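Local atomic coordinates of putative exonuclease (PDB entry 3L0A), a protein that binds zinc and probably acts as a hydrolase, perhaps an exonuclease, with a fold of the PDDEXK nuclease type. Residues S22-F27 against P226-V231; D163-W168 against I207-N212; G174-E179 against E216-V221. One frame throughout, in Å; residues are numbered along the deposited sequence. Where two conformers were deposited one is given.

Contact 1 (S22-F27 against P226-V231)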
ATOM      1  N   SER A  22      23.249 -14.086 -10.864  1.00 23.41           N
ATOM      2  CA  SER A  22      22.899 -12.675 -10.624  1.00 24.41           C
ATOM      3  C   SER A  22      23.240 -11.826 -11.840  1.00 23.85           C
ATOM      4  O   SER A  22      22.411 -11.051 -12.276  1.00 24.02           O
ATOM      5  CB  SER A  22      23.586 -12.101  -9.368  1.00 24.79           C
ATOM      6  OG  SER A  22      22.983 -10.851  -8.983  1.00 27.27           O
ATOM      7  N   GLY A  23      24.441 -11.990 -12.385  1.00 24.65           N
ATOM      8  CA  GLY A  23      24.796 -11.400 -13.696  1.00 25.20           C
ATOM      9  C   GLY A  23      23.764 -11.612 -14.805  1.00 25.33           C
ATOM     10  O   GLY A  23      23.398 -10.693 -15.530  1.00 25.99           O
ATOM     11  N   TYR A  24      23.302 -12.835 -14.952  1.00 25.67           N
ATOM     12  CA  TYR A  24      22.377 -13.154 -16.007  1.00 26.07           C
ATOM     13  C   TYR A  24      21.093 -12.361 -15.849  1.00 27.36           C
ATOM     14  O   TYR A  24      20.637 -11.742 -16.795  1.00 28.24           O
ATOM     15  CB  TYR A  24      22.068 -14.642 -15.972  1.00 26.42           C
ATOM     16  CG  TYR A  24      20.906 -15.052 -16.829  1.00 24.84           C
ATOM     17  CD1 TYR A  24      21.070 -15.264 -18.189  1.00 23.12           C
ATOM     18  CD2 TYR A  24      19.644 -15.235 -16.275  1.00 24.23           C
ATOM     19  CE1 TYR A  24      20.014 -15.627 -18.974  1.00 23.83           C
ATOM     20  CE2 TYR A  24      18.566 -15.602 -17.062  1.00 25.12           C
ATOM     21  CZ  TYR A  24      18.759 -15.797 -18.417  1.00 23.64           C
ATOM     22  OH  TYR A  24      17.704 -16.194 -19.205  1.00 21.81           O
ATOM     23  N   LYS A  25      20.511 -12.385 -14.645  1.00 27.70           N
ATOM     24  CA  LYS A  25      19.286 -11.667 -14.385  1.00 27.82           C
ATOM     25  C   LYS A  25      19.404 -10.138 -14.638  1.00 27.98           C
ATOM     26  O   LYS A  25      18.433  -9.523 -15.095  1.00 26.99           O
ATOM     27  CB  LYS A  25      18.781 -11.944 -12.954  1.00 28.56           C
ATOM     28  CG  LYS A  25      18.256 -13.369 -12.674  1.00 28.54           C
ATOM     29  CD  LYS A  25      17.935 -13.527 -11.192  1.00 29.16           C
ATOM     30  CE  LYS A  25      17.132 -14.786 -10.871  1.00 28.06           C
ATOM     31  NZ  LYS A  25      16.506 -14.712  -9.481  1.00 30.69           N
ATOM     32  N   ASP A  26      20.567  -9.532 -14.356  1.00 27.85           N
ATOM     33  CA  ASP A  26      20.777  -8.100 -14.672  1.00 28.06           C
ATOM     34  C   ASP A  26      20.403  -7.868 -16.140  1.00 27.92           C
ATOM     35  O   ASP A  26      19.581  -6.997 -16.477  1.00 26.63           O
ATOM     36  CB  ASP A  26      22.229  -7.647 -14.433  1.00 28.28           C
ATOM     37  CG  ASP A  26      22.643  -7.620 -12.939  1.00 29.69           C
ATOM     38  OD1 ASP A  26      21.757  -7.463 -12.030  1.00 30.38           O
ATOM     39  OD2 ASP A  26      23.887  -7.752 -12.689  1.00 27.63           O
ATOM     40  N   PHE A  27      20.961  -8.704 -17.010  1.00 27.64           N
ATOM     41  CA  PHE A  27      20.645  -8.622 -18.417  1.00 28.03           C
ATOM     42  C   PHE A  27      19.258  -9.132 -18.745  1.00 28.68           C
ATOM     43  O   PHE A  27      18.506  -8.418 -19.410  1.00 29.89           O
ATOM     44  CB  PHE A  27      21.700  -9.336 -19.248  1.00 27.97           C
ATOM     45  CG  PHE A  27      23.015  -8.635 -19.264  1.00 27.82           C
ATOM     46  CD1 PHE A  27      23.239  -7.583 -20.145  1.00 30.97           C
ATOM     47  CD2 PHE A  27      24.021  -8.995 -18.389  1.00 28.34           C
ATOM     48  CE1 PHE A  27      24.477  -6.915 -20.171  1.00 31.95           C
ATOM     49  CE2 PHE A  27      25.251  -8.358 -18.407  1.00 29.33           C
ATOM     50  CZ  PHE A  27      25.482  -7.312 -19.295  1.00 32.08           C
ATOM     51  N   PRO A 226      23.172 -15.901 -26.093  1.00 27.98           N
ATOM     52  CA  PRO A 226      23.916 -15.290 -27.214  1.00 28.29           C
ATOM     53  C   PRO A 226      23.795 -13.752 -27.235  1.00 28.23           C
ATOM     54  O   PRO A 226      24.803 -13.055 -27.324  1.00 27.59           O
ATOM     55  CB  PRO A 226      23.291 -15.942 -28.471  1.00 28.48           C
ATOM     56  CG  PRO A 226      22.675 -17.246 -27.987  1.00 28.15           C
ATOM     57  CD  PRO A 226      22.280 -16.997 -26.539  1.00 28.08           C
ATOM     58  N   ARG A 227      22.582 -13.234 -27.105  1.00 28.46           N
ATOM     59  CA  ARG A 227      22.400 -11.784 -27.047  1.00 29.06           C
ATOM     60  C   ARG A 227      23.184 -11.141 -25.891  1.00 29.36           C
ATOM     61  O   ARG A 227      23.823 -10.096 -26.086  1.00 29.45           O
ATOM     62  CB  ARG A 227      20.920 -11.432 -26.894  1.00 29.56           C
ATOM     63  CG  ARG A 227      20.652  -9.954 -26.577  1.00 29.53           C
ATOM     64  CD  ARG A 227      21.249  -8.961 -27.644  1.00 28.57           C
ATOM     65  NE  ARG A 227      20.927  -7.564 -27.300  1.00 29.68           N
ATOM     66  CZ  ARG A 227      21.094  -6.494 -28.085  1.00 27.59           C
ATOM     67  NH1 ARG A 227      21.599  -6.606 -29.307  1.00 27.13           N
ATOM     68  NH2 ARG A 227      20.744  -5.293 -27.636  1.00 25.88           N
ATOM     69  N   ILE A 228      23.106 -11.755 -24.700  1.00 29.18           N
ATOM     70  CA  ILE A 228      23.907 -11.350 -23.537  1.00 28.74           C
ATOM     71  C   ILE A 228      25.397 -11.329 -23.925  1.00 28.97           C
ATOM     72  O   ILE A 228      26.056 -10.301 -23.807  1.00 28.58           O
ATOM     73  CB  ILE A 228      23.672 -12.286 -22.269  1.00 28.67           C
ATOM     74  CG1 ILE A 228      22.248 -12.136 -21.720  1.00 26.94           C
ATOM     75  CG2 ILE A 228      24.711 -12.019 -21.135  1.00 27.23           C
ATOM     76  CD1 ILE A 228      21.752 -13.364 -20.928  1.00 25.85           C
ATOM     77  N   LEU A 229      25.930 -12.441 -24.411  1.00 29.58           N
ATOM     78  CA  LEU A 229      27.358 -12.475 -24.752  1.00 30.24           C
ATOM     79  C   LEU A 229      27.780 -11.367 -25.724  1.00 30.09           C
ATOM     80  O   LEU A 229      28.864 -10.782 -25.586  1.00 29.60           O
ATOM     81  CB  LEU A 229      27.769 -13.856 -25.288  1.00 30.91           C
ATOM     82  CG  LEU A 229      27.930 -14.879 -24.164  1.00 31.93           C
ATOM     83  CD1 LEU A 229      27.883 -16.315 -24.709  1.00 31.95           C
ATOM     84  CD2 LEU A 229      29.232 -14.575 -23.405  1.00 32.92           C
ATOM     85  N   ARG A 230      26.926 -11.056 -26.690  1.00 30.48           N
ATOM     86  CA  ARG A 230      27.199  -9.979 -27.653  0.50 30.56           C
ATOM     87  C   ARG A 230      27.364  -8.659 -26.903  1.00 30.75           C
ATOM     88  O   ARG A 230      28.335  -7.930 -27.095  1.00 30.60           O
ATOM     89  CB  ARG A 230      26.074  -9.871 -28.708  0.50 30.44           C
ATOM     90  CG  ARG A 230      26.271 -10.748 -29.972  0.50 31.29           C
ATOM     91  CD  ARG A 230      24.942 -11.132 -30.682  0.50 31.10           C
ATOM     92  NE  ARG A 230      24.177  -9.993 -31.209  0.50 30.62           N
ATOM     93  CZ  ARG A 230      22.846  -9.954 -31.265  0.50 28.67           C
ATOM     94  NH1 ARG A 230      22.129 -10.982 -30.824  0.50 27.40           N
ATOM     95  NH2 ARG A 230      22.232  -8.888 -31.751  0.50 28.22           N
ATOM     96  N   VAL A 231      26.413  -8.361 -26.012  1.00 31.30           N
ATOM     97  CA  VAL A 231      26.451  -7.086 -25.275  1.00 31.81           C
ATOM     98  C   VAL A 231      27.689  -6.933 -24.327  1.00 32.66           C
ATOM     99  O   VAL A 231      28.375  -5.905 -24.351  1.00 32.97           O
ATOM    100  CB  VAL A 231      25.142  -6.821 -24.504  1.00 31.79           C
ATOM    101  CG1 VAL A 231      25.164  -5.424 -23.944  1.00 30.30           C
ATOM    102  CG2 VAL A 231      23.921  -7.000 -25.401  1.00 32.18           C
TER
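Ile228 reaches into the angle between Tyr24 and Phe27, and following its side chain outward shows how one branched residue can join two helices. From CB the chain divides. CG2 lies over one face of the Phe27 ring, 4.1 Å from Phe27 CD2, while CG1, set anti to the carbonyl carbon (chi1 -67°), comes within 3.8 Å of Phe27 CB. The tip then turns to the other aromatic: Ile228 CD1 is 3.4 Å from Tyr24 CD1, a tight fit, and nearly as close to the neighbouring CE1. These two side chains cross at about a right angle, the methyl meeting the ring obliquely. One turn farther along helix 211-232, Val231 CG1 comes up obliquely to the other ring, 4.1 Å from Phe27 CE1, the two side chains sliding past each other in opposite directions. Cutting Ile228 back to alanine would remove CG1, CG2 and CD1, and is likely to open a gap between the two rings.

The axes of the two short segments cross at 91° and come no closer than 10.8 Å, so the bulky side chains do the bridging. Met41 and Leu44 of helix 37-45 also pack on Phe27, and Arg227 forms a salt bridge to Glu37 of that helix. The zinc ion held by Cys36, Cys241, Cys244 and Cys247 lies about 10 Å from the Phe27 side chain. One early cysteine joined by three late ones recalls the cysteine arrangement of iron-sulfur nucleases such as AddB and Cas4, here occupied by zinc.

Contact 2 (D163-W168 against I207-N212)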
ATOM      1  N   ASP A 163       3.433 -18.578  -8.770  1.00 23.95           N
ATOM      2  CA  ASP A 163       4.093 -18.812  -7.478  1.00 22.28           C
ATOM      3  C   ASP A 163       5.381 -18.007  -7.430  1.00 21.24           C
ATOM      4  O   ASP A 163       5.901 -17.632  -8.471  1.00 20.15           O
ATOM      5  CB  ASP A 163       4.481 -20.283  -7.379  1.00 22.20           C
ATOM      6  CG  ASP A 163       5.394 -20.678  -8.513  1.00 20.78           C
ATOM      7  OD1 ASP A 163       4.870 -20.890  -9.629  1.00 18.11           O
ATOM      8  OD2 ASP A 163       6.608 -20.690  -8.304  1.00 19.72           O
ATOM      9  N   PHE A 164       5.952 -17.850  -6.235  1.00 21.19           N
ATOM     10  CA  PHE A 164       7.159 -17.014  -6.071  1.00 21.72           C
ATOM     11  C   PHE A 164       8.405 -17.531  -6.766  1.00 21.92           C
ATOM     12  O   PHE A 164       9.243 -16.736  -7.221  1.00 22.52           O
ATOM     13  CB  PHE A 164       7.422 -16.704  -4.586  1.00 21.70           C
ATOM     14  CG  PHE A 164       8.234 -17.747  -3.852  1.00 23.82           C
ATOM     15  CD1 PHE A 164       9.622 -17.681  -3.817  1.00 23.16           C
ATOM     16  CD2 PHE A 164       7.613 -18.786  -3.171  1.00 23.38           C
ATOM     17  CE1 PHE A 164      10.354 -18.648  -3.127  1.00 23.79           C
ATOM     18  CE2 PHE A 164       8.367 -19.745  -2.486  1.00 24.81           C
ATOM     19  CZ  PHE A 164       9.731 -19.656  -2.456  1.00 22.83           C
ATOM     20  N   VAL A 165       8.536 -18.858  -6.855  1.00 21.94           N
ATOM     21  CA  VAL A 165       9.728 -19.489  -7.483  1.00 20.99           C
ATOM     22  C   VAL A 165       9.830 -19.135  -8.937  1.00 20.97           C
ATOM     23  O   VAL A 165      10.865 -18.669  -9.420  1.00 20.30           O
ATOM     24  CB  VAL A 165       9.687 -21.017  -7.402  1.00 21.28           C
ATOM     25  CG1 VAL A 165      10.966 -21.621  -8.007  1.00 19.34           C
ATOM     26  CG2 VAL A 165       9.495 -21.456  -5.969  1.00 20.39           C
ATOM     27  N   ARG A 166       8.761 -19.379  -9.675  1.00 21.41           N
ATOM     28  CA  ARG A 166       8.779 -19.010 -11.086  1.00 21.31           C
ATOM     29  C   ARG A 166       8.749 -17.498 -11.268  1.00 21.27           C
ATOM     30  O   ARG A 166       9.392 -16.973 -12.187  1.00 21.41           O
ATOM     31  CB  ARG A 166       7.618 -19.665 -11.822  1.00 21.77           C
ATOM     32  CG  ARG A 166       7.859 -21.133 -12.092  1.00 23.05           C
ATOM     33  CD  ARG A 166       6.722 -21.719 -12.886  1.00 23.72           C
ATOM     34  NE  ARG A 166       5.559 -21.904 -12.061  1.00 24.65           N
ATOM     35  CZ  ARG A 166       4.464 -22.546 -12.442  1.00 27.66           C
ATOM     36  NH1 ARG A 166       4.374 -23.080 -13.652  1.00 27.58           N
ATOM     37  NH2 ARG A 166       3.456 -22.670 -11.593  1.00 29.31           N
ATOM     38  N   TYR A 167       8.026 -16.784 -10.409  1.00 21.34           N
ATOM     39  CA  TYR A 167       7.913 -15.308 -10.587  1.00 21.42           C
ATOM     40  C   TYR A 167       9.248 -14.588 -10.437  1.00 21.95           C
ATOM     41  O   TYR A 167       9.534 -13.657 -11.181  1.00 22.28           O
ATOM     42  CB  TYR A 167       6.857 -14.697  -9.632  1.00 21.83           C
ATOM     43  CG  TYR A 167       6.581 -13.165  -9.775  1.00 21.24           C
ATOM     44  CD1 TYR A 167       7.335 -12.254  -9.079  1.00 20.18           C
ATOM     45  CD2 TYR A 167       5.546 -12.682 -10.564  1.00 21.55           C
ATOM     46  CE1 TYR A 167       7.113 -10.934  -9.158  1.00 23.89           C
ATOM     47  CE2 TYR A 167       5.268 -11.304 -10.629  1.00 22.12           C
ATOM     48  CZ  TYR A 167       6.074 -10.437  -9.924  1.00 24.73           C
ATOM     49  OH  TYR A 167       5.928  -9.054  -9.970  1.00 31.71           O
ATOM     50  N   TRP A 168      10.072 -15.012  -9.477  1.00 22.50           N
ATOM     51  CA  TRP A 168      11.338 -14.329  -9.218  1.00 22.29           C
ATOM     52  C   TRP A 168      12.529 -15.038  -9.856  1.00 21.93           C
ATOM     53  O   TRP A 168      13.688 -14.684  -9.609  1.00 21.67           O
ATOM     54  CB  TRP A 168      11.565 -14.172  -7.712  1.00 22.42           C
ATOM     55  CG  TRP A 168      10.684 -13.145  -7.068  1.00 23.44           C
ATOM     56  CD1 TRP A 168       9.657 -13.378  -6.196  1.00 22.72           C
ATOM     57  CD2 TRP A 168      10.771 -11.726  -7.224  1.00 21.91           C
ATOM     58  NE1 TRP A 168       9.093 -12.208  -5.809  1.00 23.40           N
ATOM     59  CE2 TRP A 168       9.746 -11.166  -6.435  1.00 24.06           C
ATOM     60  CE3 TRP A 168      11.612 -10.878  -7.965  1.00 25.53           C
ATOM     61  CZ2 TRP A 168       9.531  -9.775  -6.344  1.00 23.72           C
ATOM     62  CZ3 TRP A 168      11.389  -9.466  -7.901  1.00 24.44           C
ATOM     63  CH2 TRP A 168      10.361  -8.943  -7.090  1.00 24.65           C
ATOM     64  N   ILE A 207      10.952 -26.142   0.165  1.00 20.01           N
ATOM     65  CA  ILE A 207      10.257 -26.273  -1.117  1.00 18.99           C
ATOM     66  C   ILE A 207      11.164 -26.929  -2.172  1.00 18.57           C
ATOM     67  O   ILE A 207      12.170 -26.341  -2.570  1.00 18.78           O
ATOM     68  CB  ILE A 207       9.814 -24.927  -1.638  1.00 19.22           C
ATOM     69  CG1 ILE A 207       8.991 -24.194  -0.583  1.00 20.62           C
ATOM     70  CG2 ILE A 207       8.996 -25.071  -2.957  1.00 17.70           C
ATOM     71  CD1 ILE A 207       9.353 -22.779  -0.387  1.00 17.42           C
ATOM     72  N   HIS A 208      10.791 -28.123  -2.633  1.00 17.80           N
ATOM     73  CA  HIS A 208      11.482 -28.797  -3.752  1.00 17.70           C
ATOM     74  C   HIS A 208      11.018 -28.212  -5.095  1.00 17.77           C
ATOM     75  O   HIS A 208       9.820 -28.250  -5.431  1.00 17.76           O
ATOM     76  CB  HIS A 208      11.185 -30.264  -3.704  1.00 17.14           C
ATOM     77  CG  HIS A 208      11.942 -31.085  -4.704  1.00 18.40           C
ATOM     78  ND1 HIS A 208      11.690 -32.430  -4.895  1.00 15.98           N
ATOM     79  CD2 HIS A 208      12.910 -30.748  -5.591  1.00 16.96           C
ATOM     80  CE1 HIS A 208      12.468 -32.874  -5.870  1.00 18.29           C
ATOM     81  NE2 HIS A 208      13.199 -31.867  -6.322  1.00 16.18           N
ATOM     82  N   VAL A 209      11.969 -27.650  -5.838  1.00 17.74           N
ATOM     83  CA  VAL A 209      11.729 -27.135  -7.198  1.00 17.57           C
ATOM     84  C   VAL A 209      12.124 -28.256  -8.164  1.00 17.91           C
ATOM     85  O   VAL A 209      13.296 -28.558  -8.306  1.00 18.41           O
ATOM     86  CB  VAL A 209      12.577 -25.867  -7.472  1.00 18.55           C
ATOM     87  CG1 VAL A 209      12.237 -25.265  -8.832  1.00 16.45           C
ATOM     88  CG2 VAL A 209      12.407 -24.824  -6.350  1.00 15.98           C
ATOM     89  N   THR A 210      11.144 -28.921  -8.767  1.00 17.57           N
ATOM     90  CA  THR A 210      11.374 -30.147  -9.473  1.00 17.18           C
ATOM     91  C   THR A 210      12.088 -29.972 -10.818  1.00 17.45           C
ATOM     92  O   THR A 210      12.129 -28.904 -11.376  1.00 16.30           O
ATOM     93  CB  THR A 210      10.060 -30.950  -9.600  1.00 17.18           C
ATOM     94  OG1 THR A 210       9.007 -30.088 -10.008  1.00 18.60           O
ATOM     95  CG2 THR A 210       9.668 -31.555  -8.248  1.00 17.19           C
ATOM     96  N   ASP A 211      12.697 -31.052 -11.304  1.00 18.89           N
ATOM     97  CA  ASP A 211      13.604 -30.963 -12.453  1.00 19.90           C
ATOM     98  C   ASP A 211      12.910 -30.564 -13.762  1.00 20.08           C
ATOM     99  O   ASP A 211      13.566 -30.034 -14.639  1.00 20.32           O
ATOM    100  CB  ASP A 211      14.404 -32.259 -12.639  1.00 20.06           C
ATOM    101  CG  ASP A 211      15.344 -32.584 -11.440  1.00 20.95           C
ATOM    102  OD1 ASP A 211      15.619 -31.701 -10.616  1.00 19.69           O
ATOM    103  OD2 ASP A 211      15.825 -33.742 -11.333  1.00 23.38           O
ATOM    104  N   ASN A 212      11.603 -30.795 -13.898  1.00 20.79           N
ATOM    105  CA  ASN A 212      10.837 -30.248 -15.070  1.00 21.52           C
ATOM    106  C   ASN A 212      10.843 -28.737 -15.206  1.00 20.58           C
ATOM    107  O   ASN A 212      10.840 -28.220 -16.306  1.00 19.96           O
ATOM    108  CB  ASN A 212       9.361 -30.727 -15.117  1.00 22.22           C
ATOM    109  CG  ASN A 212       8.545 -30.401 -13.822  1.00 24.63           C
ATOM    110  OD1 ASN A 212       9.042 -30.498 -12.687  1.00 27.38           O
ATOM    111  ND2 ASN A 212       7.264 -30.092 -14.011  1.00 26.40           N
TER
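With CG placed between its own backbone N and carbonyl carbon (chi1 87°), the crowded position, Phe164 turns the rim of its ring toward Ile207. The isoleucine answers with a tip methyl swung well off a staggered setting (chi2 134°). The contact joins the short helix 164-167 to strand 204-209 of the mixed sheet in this PDDEXK-like fold, where that strand pairs antiparallel with strand 191-197.

Ile207 CD1 meets the ring at its edge, near the ring plane, 3.8 Å from Phe164 CZ and equally close to CE2. A face of the same ring is covered from within its own helix, for Val165 CG2 sits over the ring centre, 3.9 Å above the plane. The other branch of Val165 works across the contact: the two valines reach toward each other tip to tip, and Val165 CG1 lies 3.9 Å from Val209 CG2 and as near to Val209 CG1. Both pairs are buried. The second subunit completes the surroundings, its own strand extending the sheet in a parallel ladder beside Ile207 and His208, and Leu262 of that subunit packing on Phe164.

The helix that presents these groups is capped by Asp163. Its OD2 accepts from Arg166 N at 2.9 Å in a nearly straight bond (171°), although from above the carboxylate plane. The negative charge at this helix start probably suits the helix dipole. The other oxygen, Asp163 OD1, is gripped twice by the arginine side chain, nearly in the guanidinium plane: Arg166 NH2 stands 3.0 Å from Asp163 OD1, and Arg166 NE, at 2.7 Å, uses the syn lone pair of that same oxygen.

Contact 3 (G174-E179 against E216-V221)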
ATOM      1  N   GLY A 174      18.213 -22.447  -9.475  1.00 19.00           N
ATOM      2  CA  GLY A 174      18.278 -23.866  -9.239  1.00 18.50           C
ATOM      3  C   GLY A 174      18.881 -24.641 -10.401  1.00 17.33           C
ATOM      4  O   GLY A 174      19.747 -25.480 -10.185  1.00 16.07           O
ATOM      5  N   ALA A 175      18.437 -24.316 -11.623  1.00 16.50           N
ATOM      6  CA  ALA A 175      18.886 -24.978 -12.853  1.00 16.48           C
ATOM      7  C   ALA A 175      20.377 -24.890 -13.079  1.00 16.14           C
ATOM      8  O   ALA A 175      21.009 -25.914 -13.430  1.00 16.62           O
ATOM      9  CB  ALA A 175      18.159 -24.457 -14.053  1.00 16.05           C
ATOM     10  N   VAL A 176      20.934 -23.701 -12.858  1.00 15.89           N
ATOM     11  CA  VAL A 176      22.354 -23.439 -13.105  1.00 16.21           C
ATOM     12  C   VAL A 176      23.165 -24.097 -12.020  1.00 17.05           C
ATOM     13  O   VAL A 176      24.069 -24.893 -12.298  1.00 16.92           O
ATOM     14  CB  VAL A 176      22.659 -21.934 -13.123  1.00 16.45           C
ATOM     15  CG1 VAL A 176      24.162 -21.679 -13.048  1.00 16.12           C
ATOM     16  CG2 VAL A 176      22.069 -21.310 -14.364  1.00 15.67           C
ATOM     17  N   TYR A 177      22.785 -23.838 -10.776  1.00 17.40           N
ATOM     18  CA  TYR A 177      23.445 -24.465  -9.626  1.00 17.93           C
ATOM     19  C   TYR A 177      23.564 -25.989  -9.825  1.00 18.24           C
ATOM     20  O   TYR A 177      24.654 -26.523  -9.740  1.00 18.45           O
ATOM     21  CB  TYR A 177      22.685 -24.155  -8.328  1.00 18.25           C
ATOM     22  CG  TYR A 177      22.936 -22.773  -7.705  1.00 18.78           C
ATOM     23  CD1 TYR A 177      23.195 -21.650  -8.483  1.00 18.24           C
ATOM     24  CD2 TYR A 177      22.864 -22.596  -6.336  1.00 19.27           C
ATOM     25  CE1 TYR A 177      23.427 -20.421  -7.916  1.00 17.77           C
ATOM     26  CE2 TYR A 177      23.099 -21.360  -5.760  1.00 19.73           C
ATOM     27  CZ  TYR A 177      23.370 -20.265  -6.565  1.00 18.87           C
ATOM     28  OH  TYR A 177      23.566 -19.020  -5.997  1.00 17.32           O
ATOM     29  N   GLN A 178      22.444 -26.652 -10.140  1.00 18.18           N
ATOM     30  CA  GLN A 178      22.390 -28.093 -10.423  1.00 17.45           C
ATOM     31  C   GLN A 178      23.377 -28.554 -11.500  1.00 17.70           C
ATOM     32  O   GLN A 178      24.123 -29.555 -11.323  1.00 18.79           O
ATOM     33  CB  GLN A 178      20.965 -28.475 -10.867  1.00 17.15           C
ATOM     34  CG  GLN A 178      20.681 -29.998 -11.013  1.00 17.12           C
ATOM     35  CD  GLN A 178      19.228 -30.297 -11.403  1.00 16.14           C
ATOM     36  OE1 GLN A 178      18.757 -29.865 -12.457  1.00 13.17           O
ATOM     37  NE2 GLN A 178      18.511 -31.035 -10.536  1.00 15.12           N
ATOM     38  N   GLU A 179      23.345 -27.862 -12.629  1.00 17.31           N
ATOM     39  CA  GLU A 179      24.180 -28.174 -13.770  1.00 16.74           C
ATOM     40  C   GLU A 179      25.654 -27.971 -13.477  1.00 16.63           C
ATOM     41  O   GLU A 179      26.455 -28.812 -13.878  1.00 17.43           O
ATOM     42  CB  GLU A 179      23.750 -27.338 -14.989  1.00 16.99           C
ATOM     43  CG  GLU A 179      24.697 -27.314 -16.201  1.00 17.97           C
ATOM     44  CD  GLU A 179      25.049 -28.690 -16.761  1.00 19.23           C
ATOM     45  OE1 GLU A 179      24.340 -29.696 -16.483  1.00 18.93           O
ATOM     46  OE2 GLU A 179      26.055 -28.761 -17.509  1.00 21.13           O
ATOM     47  N   GLU A 216      13.025 -26.383 -17.985  1.00 24.02           N
ATOM     48  CA  GLU A 216      12.425 -25.316 -18.819  1.00 25.50           C
ATOM     49  C   GLU A 216      13.168 -23.985 -18.667  1.00 25.84           C
ATOM     50  O   GLU A 216      13.255 -23.208 -19.621  1.00 26.87           O
ATOM     51  CB  GLU A 216      10.903 -25.138 -18.574  1.00 25.82           C
ATOM     52  CG  GLU A 216      10.011 -26.193 -19.334  1.00 27.43           C
ATOM     53  N   ALA A 217      13.707 -23.724 -17.475  1.00 26.23           N
ATOM     54  CA  ALA A 217      14.424 -22.468 -17.201  1.00 26.09           C
ATOM     55  C   ALA A 217      15.852 -22.478 -17.749  1.00 26.28           C
ATOM     56  O   ALA A 217      16.351 -21.430 -18.164  1.00 25.32           O
ATOM     57  CB  ALA A 217      14.449 -22.169 -15.711  1.00 25.94           C
ATOM     58  N   LEU A 218      16.517 -23.647 -17.722  1.00 26.66           N
ATOM     59  CA  LEU A 218      17.881 -23.766 -18.259  1.00 26.85           C
ATOM     60  C   LEU A 218      17.818 -23.576 -19.759  1.00 27.65           C
ATOM     61  O   LEU A 218      18.768 -23.078 -20.360  1.00 27.66           O
ATOM     62  CB  LEU A 218      18.515 -25.113 -17.898  1.00 27.05           C
ATOM     63  CG  LEU A 218      20.021 -25.300 -18.149  1.00 26.14           C
ATOM     64  CD1 LEU A 218      20.843 -24.425 -17.204  1.00 24.83           C
ATOM     65  CD2 LEU A 218      20.423 -26.785 -18.014  1.00 23.47           C
ATOM     66  N   HIS A 219      16.682 -23.962 -20.341  1.00 28.89           N
ATOM     67  CA  HIS A 219      16.396 -23.737 -21.760  1.00 30.19           C
ATOM     68  C   HIS A 219      16.311 -22.243 -22.077  1.00 30.72           C
ATOM     69  O   HIS A 219      17.013 -21.762 -22.952  1.00 30.57           O
ATOM     70  CB  HIS A 219      15.113 -24.463 -22.201  1.00 30.31           C
ATOM     71  CG  HIS A 219      14.781 -24.266 -23.646  1.00 32.15           C
ATOM     72  ND1 HIS A 219      15.405 -24.967 -24.659  1.00 33.67           N
ATOM     73  CD2 HIS A 219      13.910 -23.423 -24.254  1.00 33.57           C
ATOM     74  CE1 HIS A 219      14.930 -24.567 -25.825  1.00 34.04           C
ATOM     75  NE2 HIS A 219      14.019 -23.634 -25.608  1.00 33.49           N
HETATM   76  N   MSE A 220      15.473 -21.515 -21.354  1.00 31.69           N
HETATM   77  CA  MSE A 220      15.387 -20.060 -21.509  1.00 32.71           C
HETATM   78  C   MSE A 220      16.742 -19.352 -21.376  1.00 31.13           C
HETATM   79  O   MSE A 220      17.025 -18.400 -22.105  1.00 30.65           O
HETATM   80  CB  MSE A 220      14.393 -19.465 -20.496  1.00 34.69           C
HETATM   81  CG  MSE A 220      12.895 -19.602 -20.912  1.00 40.96           C
HETATM   82 SE   MSE A 220      12.535 -18.972 -22.755  0.75 55.17          SE
HETATM   83  CE  MSE A 220      12.759 -17.027 -22.434  1.00 48.67           C
ATOM     84  N   VAL A 221      17.571 -19.816 -20.445  1.00 29.71           N
ATOM     85  CA  VAL A 221      18.933 -19.297 -20.290  1.00 28.38           C
ATOM     86  C   VAL A 221      19.700 -19.465 -21.587  1.00 27.79           C
ATOM     87  O   VAL A 221      20.291 -18.501 -22.087  1.00 26.75           O
ATOM     88  CB  VAL A 221      19.695 -19.999 -19.148  1.00 28.26           C
ATOM     89  CG1 VAL A 221      21.138 -19.548 -19.120  1.00 26.89           C
ATOM     90  CG2 VAL A 221      19.021 -19.705 -17.832  1.00 27.34           C
TER
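Ala175 and Leu218 meet beta carbon to beta carbon, 3.9 Å from Ala175 CB to Leu218 CB, and this is the tight part of the contact. Because the alanine is so small, the backbones close in, with Ala175 CA and Leu218 CA 5.6 Å apart. In the leucine, chi1 -169° and chi2 68° together bring one methyl to the alanine: Leu218 CD1 lies 4.1 Å from Ala175 CB and equally far from Ala175 O. Leu218 CD1 touches Val176 more loosely, 4.4 Å from Val176 CG2.

Helix 170-185 is the main helix of the connection between the parallel neighbours 140-147 and 191-197, a beta-alpha-beta crossover elaborated by a small hairpin, consistent with the PDDEXK core. Val176 packs against Trp128 and Ile130 of the sheet, and helix 211-232 is laid against this same crossover helix.

Toward the outer branch of the leucine the packing thins: Glu179 CB stays 4.5 Å from Leu218 CD2, and the carboxylate of Glu179 is instead paired within its own helix, with Arg182 and Gln183. Glu216, His219 and the selenomethionine at Met220 are exposed, on the solvent side of helix 211-232.

Overall arrangement
From the N terminus, the chain passes through helix 21-28, whose partner in contact 1 comes about 200 residues later, closing a loop around most of the fold. Contacts 2 and 3 nest inside it and cross each other: segments 163-168 and 174-179 follow one another, and their partners 207-212 and 216-221 keep the same order. Helix 211-232 supplies a partner in contacts 1 and 3, and segment 207-212 of contact 2 runs from strand 204-209 into its first turn. Probable hydrogen bonds, Lys25 NZ to Trp168 O and Gln178 NE2 to Asp211 OD1, add direct links. Thus helix 21-28 near the zinc site, crossover helix 170-185 and the sheet edge at the second subunit are joined.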